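Long-range contact in CRISPR-associated endonuclease Cas12b (Alicyclobacillus acidoterrestris, PDB 5U31), which uses a guide RNA to recognise PAM-bearing DNA and cleaves it with a RuvC nuclease domain in a CRISPR adaptive immune system: residues F412-K423 with V435-M444. The protein carries 3 engineered substitutions. Numbering follows the deposited sequence.
With nucleotides of chain B.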
ATOM      1  N   PHE A 412      -7.496 -33.444  24.234  1.00 50.18           N
ATOM      2  CA  PHE A 412      -8.542 -34.402  23.926  1.00 50.00           C
ATOM      3  C   PHE A 412      -8.166 -35.396  22.838  1.00 45.16           C
ATOM      4  O   PHE A 412      -9.001 -36.232  22.476  1.00 52.73           O
ATOM      5  CB  PHE A 412      -9.830 -33.669  23.519  1.00 46.74           C
ATOM      6  CG  PHE A 412     -10.302 -32.664  24.531  1.00 42.86           C
ATOM      7  CD1 PHE A 412     -10.793 -33.075  25.759  1.00 43.48           C
ATOM      8  CD2 PHE A 412     -10.259 -31.307  24.253  1.00 58.88           C
ATOM      9  CE1 PHE A 412     -11.230 -32.149  26.694  1.00 47.58           C
ATOM     10  CE2 PHE A 412     -10.696 -30.379  25.182  1.00 46.29           C
ATOM     11  CZ  PHE A 412     -11.182 -30.801  26.405  1.00 41.50           C
ATOM     12  N   GLY A 413      -6.949 -35.339  22.311  1.00 46.45           N
ATOM     13  CA  GLY A 413      -6.573 -36.224  21.228  1.00 64.58           C
ATOM     14  C   GLY A 413      -5.230 -35.829  20.649  1.00 71.78           C
ATOM     15  O   GLY A 413      -4.522 -34.982  21.197  1.00 74.60           O
ATOM     16  N   GLU A 414      -4.898 -36.464  19.521  1.00 65.78           N
ATOM     17  CA  GLU A 414      -3.604 -36.233  18.884  1.00 71.75           C
ATOM     18  C   GLU A 414      -3.402 -34.760  18.560  1.00 70.01           C
ATOM     19  O   GLU A 414      -2.399 -34.157  18.956  1.00 89.66           O
ATOM     20  CB  GLU A 414      -3.479 -37.078  17.616  1.00 94.70           C
ATOM     21  CG  GLU A 414      -3.326 -38.570  17.866  1.00110.60           C
ATOM     22  CD  GLU A 414      -2.961 -39.332  16.605  1.00111.63           C
ATOM     23  OE1 GLU A 414      -2.690 -38.683  15.570  1.00104.62           O
ATOM     24  OE2 GLU A 414      -2.945 -40.581  16.649  1.00111.07           O
ATOM     25  N   ARG A 415      -4.345 -34.159  17.837  1.00 56.07           N
ATOM     26  CA  ARG A 415      -4.261 -32.742  17.507  1.00 46.20           C
ATOM     27  C   ARG A 415      -5.447 -31.960  18.056  1.00 59.32           C
ATOM     28  O   ARG A 415      -5.751 -30.869  17.562  1.00 66.14           O
ATOM     29  CB  ARG A 415      -4.138 -32.553  15.993  1.00 63.85           C
ATOM     30  CG  ARG A 415      -2.765 -32.911  15.443  1.00 68.69           C
ATOM     31  CD  ARG A 415      -2.756 -32.995  13.926  1.00 83.44           C
ATOM     32  NE  ARG A 415      -1.412 -33.252  13.414  1.00103.40           N
ATOM     33  CZ  ARG A 415      -1.138 -33.583  12.155  1.00114.86           C
ATOM     34  NH1 ARG A 415      -2.118 -33.708  11.269  1.00127.05           N
ATOM     35  NH2 ARG A 415       0.119 -33.795  11.784  1.00104.70           N
ATOM     36  N   ARG A 416      -6.116 -32.489  19.080  1.00 42.96           N
ATOM     37  CA  ARG A 416      -7.276 -31.829  19.678  1.00 52.59           C
ATOM     38  C   ARG A 416      -6.801 -30.989  20.856  1.00 54.82           C
ATOM     39  O   ARG A 416      -6.797 -31.430  22.006  1.00 57.17           O
ATOM     40  CB  ARG A 416      -8.318 -32.853  20.105  1.00 60.41           C
ATOM     41  CG  ARG A 416      -8.790 -33.766  18.992  1.00 58.53           C
ATOM     42  CD  ARG A 416     -10.230 -34.176  19.232  1.00 83.95           C
ATOM     43  NE  ARG A 416     -10.668 -35.234  18.330  1.00103.46           N
ATOM     44  CZ  ARG A 416     -11.923 -35.665  18.249  1.00115.74           C
ATOM     45  NH1 ARG A 416     -12.863 -35.120  19.011  1.00122.08           N
ATOM     46  NH2 ARG A 416     -12.239 -36.635  17.403  1.00114.30           N
ATOM     47  N   HIS A 417      -6.392 -29.758  20.565  1.00 60.27           N
ATOM     48  CA  HIS A 417      -5.924 -28.864  21.608  1.00 51.23           C
ATOM     49  C   HIS A 417      -7.111 -28.225  22.319  1.00 45.37           C
ATOM     50  O   HIS A 417      -8.275 -28.440  21.971  1.00 44.14           O
ATOM     51  CB  HIS A 417      -4.992 -27.808  21.021  1.00 42.58           C
ATOM     52  CG  HIS A 417      -3.952 -28.370  20.104  1.00 44.91           C
ATOM     53  ND1 HIS A 417      -2.940 -29.194  20.544  1.00 39.15           N
ATOM     54  CD2 HIS A 417      -3.774 -28.234  18.769  1.00 46.01           C
ATOM     55  CE1 HIS A 417      -2.179 -29.536  19.521  1.00 46.62           C
ATOM     56  NE2 HIS A 417      -2.664 -28.968  18.431  1.00 48.84           N
ATOM     57  N   ALA A 418      -6.808 -27.427  23.337  1.00 37.94           N
ATOM     58  CA  ALA A 418      -7.835 -26.767  24.123  1.00 39.71           C
ATOM     59  C   ALA A 418      -7.250 -25.511  24.739  1.00 38.62           C
ATOM     60  O   ALA A 418      -6.032 -25.336  24.812  1.00 36.51           O
ATOM     61  CB  ALA A 418      -8.389 -27.679  25.224  1.00 38.59           C
ATOM     62  N   ILE A 419      -8.141 -24.638  25.186  1.00 37.96           N
ATOM     63  CA  ILE A 419      -7.767 -23.441  25.921  1.00 38.78           C
ATOM     64  C   ILE A 419      -8.554 -23.431  27.217  1.00 35.53           C
ATOM     65  O   ILE A 419      -9.772 -23.635  27.207  1.00 35.73           O
ATOM     66  CB  ILE A 419      -8.027 -22.164  25.105  1.00 36.67           C
ATOM     67  CG1 ILE A 419      -6.790 -21.824  24.281  1.00 43.88           C
ATOM     68  CG2 ILE A 419      -8.389 -21.012  26.018  1.00 33.72           C
ATOM     69  CD1 ILE A 419      -7.100 -21.406  22.885  1.00 51.70           C
ATOM     70  N   ARG A 420      -7.862 -23.220  28.328  1.00 35.55           N
ATOM     71  CA  ARG A 420      -8.507 -23.106  29.628  1.00 38.53           C
ATOM     72  C   ARG A 420      -8.563 -21.632  30.004  1.00 38.85           C
ATOM     73  O   ARG A 420      -7.529 -21.018  30.282  1.00 37.96           O
ATOM     74  CB  ARG A 420      -7.764 -23.912  30.687  1.00 36.52           C
ATOM     75  CG  ARG A 420      -8.536 -24.053  31.976  1.00 36.92           C
ATOM     76  CD  ARG A 420      -7.617 -24.388  33.130  1.00 37.47           C
ATOM     77  NE  ARG A 420      -6.812 -25.577  32.873  1.00 42.12           N
ATOM     78  CZ  ARG A 420      -7.280 -26.819  32.910  1.00 44.07           C
ATOM     79  NH1 ARG A 420      -8.558 -27.042  33.186  1.00 59.32           N
ATOM     80  NH2 ARG A 420      -6.472 -27.839  32.664  1.00 40.13           N
ATOM     81  N   PHE A 421      -9.764 -21.063  30.003  1.00 34.47           N
ATOM     82  CA  PHE A 421      -9.961 -19.721  30.530  1.00 37.26           C
ATOM     83  C   PHE A 421     -10.093 -19.811  32.046  1.00 39.78           C
ATOM     84  O   PHE A 421     -11.015 -20.459  32.553  1.00 42.81           O
ATOM     85  CB  PHE A 421     -11.199 -19.073  29.915  1.00 38.57           C
ATOM     86  CG  PHE A 421     -11.144 -18.949  28.416  1.00 40.05           C
ATOM     87  CD1 PHE A 421     -10.644 -17.802  27.817  1.00 41.54           C
ATOM     88  CD2 PHE A 421     -11.603 -19.973  27.604  1.00 37.37           C
ATOM     89  CE1 PHE A 421     -10.597 -17.682  26.441  1.00 31.96           C
ATOM     90  CE2 PHE A 421     -11.562 -19.856  26.223  1.00 46.04           C
ATOM     91  CZ  PHE A 421     -11.056 -18.710  25.642  1.00 32.49           C
ATOM     92  N   HIS A 422      -9.175 -19.170  32.770  1.00 33.84           N
ATOM     93  CA  HIS A 422      -9.201 -19.267  34.227  1.00 34.25           C
ATOM     94  C   HIS A 422     -10.358 -18.485  34.834  1.00 33.96           C
ATOM     95  O   HIS A 422     -10.783 -18.786  35.952  1.00 34.45           O
ATOM     96  CB  HIS A 422      -7.868 -18.801  34.799  1.00 40.21           C
ATOM     97  CG  HIS A 422      -6.711 -19.625  34.337  1.00 37.21           C
ATOM     98  ND1 HIS A 422      -6.343 -20.799  34.958  1.00 46.90           N
ATOM     99  CD2 HIS A 422      -5.866 -19.467  33.296  1.00 40.61           C
ATOM    100  CE1 HIS A 422      -5.307 -21.320  34.328  1.00 35.73           C
ATOM    101  NE2 HIS A 422      -4.997 -20.529  33.316  1.00 36.48           N
ATOM    102  N   LYS A 423     -10.866 -17.484  34.129  1.00 33.23           N
ATOM    103  CA  LYS A 423     -12.089 -16.801  34.512  1.00 33.02           C
ATOM    104  C   LYS A 423     -12.866 -16.506  33.244  1.00 41.32           C
ATOM    105  O   LYS A 423     -12.276 -16.178  32.213  1.00 34.53           O
ATOM    106  CB  LYS A 423     -11.819 -15.500  35.280  1.00 32.49           C
ATOM    107  CG  LYS A 423     -11.379 -15.692  36.714  1.00 32.93           C
ATOM    108  CD  LYS A 423     -11.451 -14.382  37.481  1.00 45.67           C
ATOM    109  CE  LYS A 423     -10.560 -13.315  36.856  1.00 37.57           C
ATOM    110  NZ  LYS A 423     -10.516 -12.090  37.696  1.00 31.45           N
ATOM    111  N   VAL A 435     -17.542 -17.337  36.268  1.00 34.49           N
ATOM    112  CA  VAL A 435     -17.149 -18.701  36.583  1.00 37.80           C
ATOM    113  C   VAL A 435     -15.638 -18.827  36.464  1.00 46.81           C
ATOM    114  O   VAL A 435     -14.956 -17.957  35.922  1.00 34.33           O
ATOM    115  CB  VAL A 435     -17.843 -19.727  35.672  1.00 35.84           C
ATOM    116  CG1 VAL A 435     -19.340 -19.737  35.937  1.00 36.25           C
ATOM    117  CG2 VAL A 435     -17.538 -19.407  34.212  1.00 35.26           C
ATOM    118  N   ASP A 436     -15.123 -19.945  36.968  1.00 40.08           N
ATOM    119  CA  ASP A 436     -13.697 -20.225  36.973  1.00 35.84           C
ATOM    120  C   ASP A 436     -13.391 -21.450  36.124  1.00 36.39           C
ATOM    121  O   ASP A 436     -14.229 -22.345  35.970  1.00 63.03           O
ATOM    122  CB  ASP A 436     -13.181 -20.463  38.399  1.00 49.77           C
ATOM    123  CG  ASP A 436     -13.094 -19.188  39.210  1.00 72.11           C
ATOM    124  OD1 ASP A 436     -14.129 -18.758  39.761  1.00 85.07           O
ATOM    125  OD2 ASP A 436     -11.987 -18.619  39.297  1.00 83.40           O
ATOM    126  N   ASP A 437     -12.182 -21.470  35.566  1.00 36.15           N
ATOM    127  CA  ASP A 437     -11.550 -22.682  35.052  1.00 36.95           C
ATOM    128  C   ASP A 437     -12.453 -23.404  34.046  1.00 37.14           C
ATOM    129  O   ASP A 437     -12.933 -24.513  34.271  1.00 59.75           O
ATOM    130  CB  ASP A 437     -11.170 -23.594  36.223  1.00 64.73           C
ATOM    131  CG  ASP A 437      -9.698 -23.951  36.231  1.00 83.51           C
ATOM    132  OD1 ASP A 437      -9.351 -25.033  35.713  1.00 91.50           O
ATOM    133  OD2 ASP A 437      -8.889 -23.145  36.743  1.00 84.54           O
ATOM    134  N   VAL A 438     -12.660 -22.732  32.917  1.00 40.74           N
ATOM    135  CA  VAL A 438     -13.481 -23.237  31.822  1.00 36.64           C
ATOM    136  C   VAL A 438     -12.557 -23.689  30.700  1.00 41.54           C
ATOM    137  O   VAL A 438     -11.815 -22.876  30.134  1.00 41.84           O
ATOM    138  CB  VAL A 438     -14.459 -22.169  31.317  1.00 35.93           C
ATOM    139  CG1 VAL A 438     -15.248 -22.700  30.138  1.00 36.22           C
ATOM    140  CG2 VAL A 438     -15.377 -21.729  32.433  1.00 39.77           C
ATOM    141  N   THR A 439     -12.616 -24.975  30.363  1.00 42.06           N
ATOM    142  CA  THR A 439     -11.779 -25.558  29.320  1.00 41.04           C
ATOM    143  C   THR A 439     -12.576 -25.687  28.027  1.00 39.88           C
ATOM    144  O   THR A 439     -13.618 -26.350  27.999  1.00 40.99           O
ATOM    145  CB  THR A 439     -11.252 -26.927  29.738  1.00 38.79           C
ATOM    146  OG1 THR A 439     -10.515 -26.801  30.960  1.00 41.35           O
ATOM    147  CG2 THR A 439     -10.350 -27.481  28.653  1.00 38.96           C
ATOM    148  N   VAL A 440     -12.067 -25.092  26.954  1.00 36.97           N
ATOM    149  CA  VAL A 440     -12.772 -25.016  25.683  1.00 36.85           C
ATOM    150  C   VAL A 440     -11.922 -25.673  24.599  1.00 37.10           C
ATOM    151  O   VAL A 440     -10.779 -25.265  24.378  1.00 39.53           O
ATOM    152  CB  VAL A 440     -13.099 -23.562  25.310  1.00 42.82           C
ATOM    153  CG1 VAL A 440     -13.623 -23.482  23.893  1.00 53.07           C
ATOM    154  CG2 VAL A 440     -14.104 -22.985  26.297  1.00 35.68           C
ATOM    155  N   PRO A 441     -12.419 -26.699  23.910  1.00 37.89           N
ATOM    156  CA  PRO A 441     -11.660 -27.271  22.796  1.00 38.13           C
ATOM    157  C   PRO A 441     -11.572 -26.316  21.618  1.00 38.10           C
ATOM    158  O   PRO A 441     -12.423 -25.448  21.405  1.00 42.08           O
ATOM    159  CB  PRO A 441     -12.458 -28.529  22.427  1.00 39.23           C
ATOM    160  CG  PRO A 441     -13.813 -28.303  22.985  1.00 39.32           C
ATOM    161  CD  PRO A 441     -13.575 -27.540  24.251  1.00 38.77           C
ATOM    162  N   ILE A 442     -10.515 -26.506  20.836  1.00 37.24           N
ATOM    163  CA  ILE A 442     -10.233 -25.705  19.654  1.00 36.54           C
ATOM    164  C   ILE A 442     -10.530 -26.531  18.414  1.00 42.33           C
ATOM    165  O   ILE A 442     -10.176 -27.715  18.348  1.00 51.97           O
ATOM    166  CB  ILE A 442      -8.767 -25.242  19.644  1.00 36.05           C
ATOM    167  CG1 ILE A 442      -8.450 -24.445  20.904  1.00 35.53           C
ATOM    168  CG2 ILE A 442      -8.465 -24.455  18.386  1.00 35.48           C
ATOM    169  CD1 ILE A 442      -6.983 -24.426  21.213  1.00 37.67           C
ATOM    170  N   SER A 443     -11.171 -25.909  17.429  1.00 36.78           N
ATOM    171  CA  SER A 443     -11.341 -26.562  16.139  1.00 40.22           C
ATOM    172  C   SER A 443      -9.980 -26.836  15.502  1.00 38.67           C
ATOM    173  O   SER A 443      -9.032 -26.062  15.659  1.00 41.92           O
ATOM    174  CB  SER A 443     -12.202 -25.698  15.213  1.00 45.66           C
ATOM    175  OG  SER A 443     -13.541 -25.621  15.673  1.00 42.56           O
HETATM  176  N   MSE A 444      -9.891 -27.961  14.793  1.00 38.19           N
HETATM  177  CA  MSE A 444      -8.659 -28.395  14.131  1.00 38.40           C
HETATM  178  C   MSE A 444      -8.009 -27.290  13.315  1.00 42.55           C
HETATM  179  O   MSE A 444      -8.681 -26.567  12.579  1.00 45.93           O
HETATM  180  CB  MSE A 444      -8.933 -29.584  13.213  1.00 72.43           C
HETATM  181  CG  MSE A 444      -9.333 -30.849  13.932  1.00111.57           C
HETATM  182 SE   MSE A 444      -7.973 -31.465  15.174  1.00135.88          SE
HETATM  183  CE  MSE A 444      -8.617 -33.290  15.413  1.00139.10           C
TER
ATOM    184  P     G B  28     -14.700 -36.326  15.275  1.00101.50           P
ATOM    185  OP1   G B  28     -14.518 -35.902  16.686  1.00104.89           O
ATOM    186  OP2   G B  28     -16.073 -36.596  14.778  1.00 96.46           O
ATOM    187  O5'   G B  28     -14.036 -35.225  14.331  1.00 69.32           O
ATOM    188  C5'   G B  28     -12.654 -34.921  14.438  1.00 57.44           C
ATOM    189  C4'   G B  28     -12.157 -34.102  13.271  1.00 69.08           C
ATOM    190  O4'   G B  28     -12.371 -34.803  12.019  1.00 75.54           O
ATOM    191  C3'   G B  28     -12.832 -32.762  13.050  1.00 69.23           C
ATOM    192  O3'   G B  28     -12.382 -31.770  13.954  1.00 67.34           O
ATOM    193  C2'   G B  28     -12.502 -32.470  11.591  1.00 71.18           C
ATOM    194  O2'   G B  28     -11.166 -32.010  11.454  1.00 77.88           O
ATOM    195  C1'   G B  28     -12.591 -33.868  10.981  1.00 67.48           C
ATOM    196  N9    G B  28     -13.915 -34.116  10.384  1.00 73.22           N
ATOM    197  C8    G B  28     -14.916 -34.921  10.870  1.00 78.20           C
ATOM    198  N7    G B  28     -15.976 -34.928  10.107  1.00 80.60           N
ATOM    199  C5    G B  28     -15.657 -34.077   9.059  1.00 78.05           C
ATOM    200  C6    G B  28     -16.415 -33.690   7.925  1.00 78.36           C
ATOM    201  O6    G B  28     -17.561 -34.033   7.609  1.00 86.71           O
ATOM    202  N1    G B  28     -15.703 -32.808   7.118  1.00 66.45           N
ATOM    203  C2    G B  28     -14.429 -32.359   7.364  1.00 56.25           C
ATOM    204  N2    G B  28     -13.915 -31.510   6.465  1.00 49.64           N
ATOM    205  N3    G B  28     -13.714 -32.711   8.418  1.00 65.65           N
ATOM    206  C4    G B  28     -14.386 -33.567   9.216  1.00 72.93           C
ATOM    207  P     U B  29     -13.146 -30.365  14.065  1.00 64.59           P
ATOM    208  OP1   U B  29     -12.691 -29.726  15.326  1.00 64.07           O
ATOM    209  OP2   U B  29     -14.596 -30.574  13.817  1.00 63.62           O
ATOM    210  O5'   U B  29     -12.563 -29.527  12.844  1.00 56.97           O
ATOM    211  C5'   U B  29     -13.254 -28.392  12.356  1.00 61.65           C
ATOM    212  C4'   U B  29     -13.152 -28.274  10.858  1.00 59.20           C
ATOM    213  O4'   U B  29     -13.521 -29.529  10.231  1.00 61.15           O
ATOM    214  C3'   U B  29     -14.088 -27.256  10.231  1.00 58.19           C
ATOM    215  O3'   U B  29     -13.585 -25.938  10.309  1.00 48.35           O
ATOM    216  C2'   U B  29     -14.241 -27.767   8.805  1.00 66.45           C
ATOM    217  O2'   U B  29     -13.126 -27.389   8.012  1.00 75.30           O
ATOM    218  C1'   U B  29     -14.196 -29.282   9.015  1.00 57.01           C
ATOM    219  N1    U B  29     -15.543 -29.904   9.077  1.00 65.01           N
ATOM    220  C2    U B  29     -16.377 -29.828   7.971  1.00 68.15           C
ATOM    221  O2    U B  29     -16.091 -29.255   6.933  1.00 71.03           O
ATOM    222  N3    U B  29     -17.593 -30.448   8.118  1.00 70.40           N
ATOM    223  C4    U B  29     -18.060 -31.132   9.220  1.00 65.84           C
ATOM    224  O4    U B  29     -19.185 -31.635   9.188  1.00 76.27           O
ATOM    225  C5    U B  29     -17.143 -31.178  10.314  1.00 50.35           C
ATOM    226  C6    U B  29     -15.949 -30.583  10.205  1.00 58.22           C
ATOM    227  P     G B  30     -14.163 -24.926  11.408  1.00 54.00           P
ATOM    228  OP1   G B  30     -15.101 -25.674  12.281  1.00 56.32           O
ATOM    229  OP2   G B  30     -14.629 -23.706  10.705  1.00 70.64           O
ATOM    230  O5'   G B  30     -12.888 -24.538  12.277  1.00 54.00           O
ATOM    231  C5'   G B  30     -11.608 -24.407  11.681  1.00 37.41           C
ATOM    232  C4'   G B  30     -10.947 -23.104  12.055  1.00 35.04           C
ATOM    233  O4'   G B  30      -9.553 -23.345  12.355  1.00 42.05           O
ATOM    234  C3'   G B  30     -10.933 -22.047  10.961  1.00 34.49           C
ATOM    235  O3'   G B  30     -12.114 -21.269  10.956  1.00 45.76           O
ATOM    236  C2'   G B  30      -9.673 -21.238  11.256  1.00 37.86           C
ATOM    237  O2'   G B  30      -9.924 -20.227  12.220  1.00 35.47           O
ATOM    238  C1'   G B  30      -8.756 -22.289  11.878  1.00 36.65           C
ATOM    239  N9    G B  30      -7.771 -22.844  10.932  1.00 42.22           N
ATOM    240  C8    G B  30      -7.656 -24.167  10.582  1.00 40.39           C
ATOM    241  N7    G B  30      -6.679 -24.392   9.750  1.00 41.13           N
ATOM    242  C5    G B  30      -6.115 -23.141   9.544  1.00 34.68           C
ATOM    243  C6    G B  30      -5.019 -22.760   8.734  1.00 34.45           C
ATOM    244  O6    G B  30      -4.308 -23.473   8.018  1.00 54.44           O
ATOM    245  N1    G B  30      -4.779 -21.395   8.812  1.00 35.50           N
ATOM    246  C2    G B  30      -5.500 -20.509   9.571  1.00 34.43           C
ATOM    247  N2    G B  30      -5.109 -19.228   9.513  1.00 44.47           N
ATOM    248  N3    G B  30      -6.524 -20.851  10.333  1.00 36.21           N
ATOM    249  C4    G B  30      -6.773 -22.173  10.271  1.00 40.72           C
TER
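Val440 N donates to Ile419 O at 2.7 Å, nearly straight at 167°, and Ile419 N returns a bond to Val440 O. Phe421 and Val438 repeat this exchange, making 418-421 and 437-441 antiparallel neighbours. A G1 beta bulge, with Asp437 and Val438 set against Phe421, interrupts the pairing; Asp437 N bonds to His422 O. On the face carrying Arg420 and Thr439, the arginine chain bends at chi3 (-55°), bringing Arg420 NH1 to Asp437 OD1 (3.3 Å) in a salt bridge whose hydrogen bond is weak, the two planes 31° apart. On the opposite face, Val440 CG2 lies at the edge of the Phe421 ring. Ile442 CD1 reaches back to Ile419 CD1 at 3.5 Å. Beyond the strands, Met444, a selenomethionine, bends at chi2 and sets its CE against Arg416 CG (3.6 Å). Both residues belong to sgRNA-binding sites: the Arg416 guanidinium meets the G28 phosphate of chain B, too closely to be trusted in detail, and Met444 N reaches U29 OP1 of chain B weakly (3.4 Å). Arg416 and Met444 thus set this end of the wedge-domain strand pair against the guide backbone. Strand 405-408 flanks 418-421 on its other side, completing a three-stranded sheet, while Val9 of strand 3-10 packs on Ile419 and Ile442.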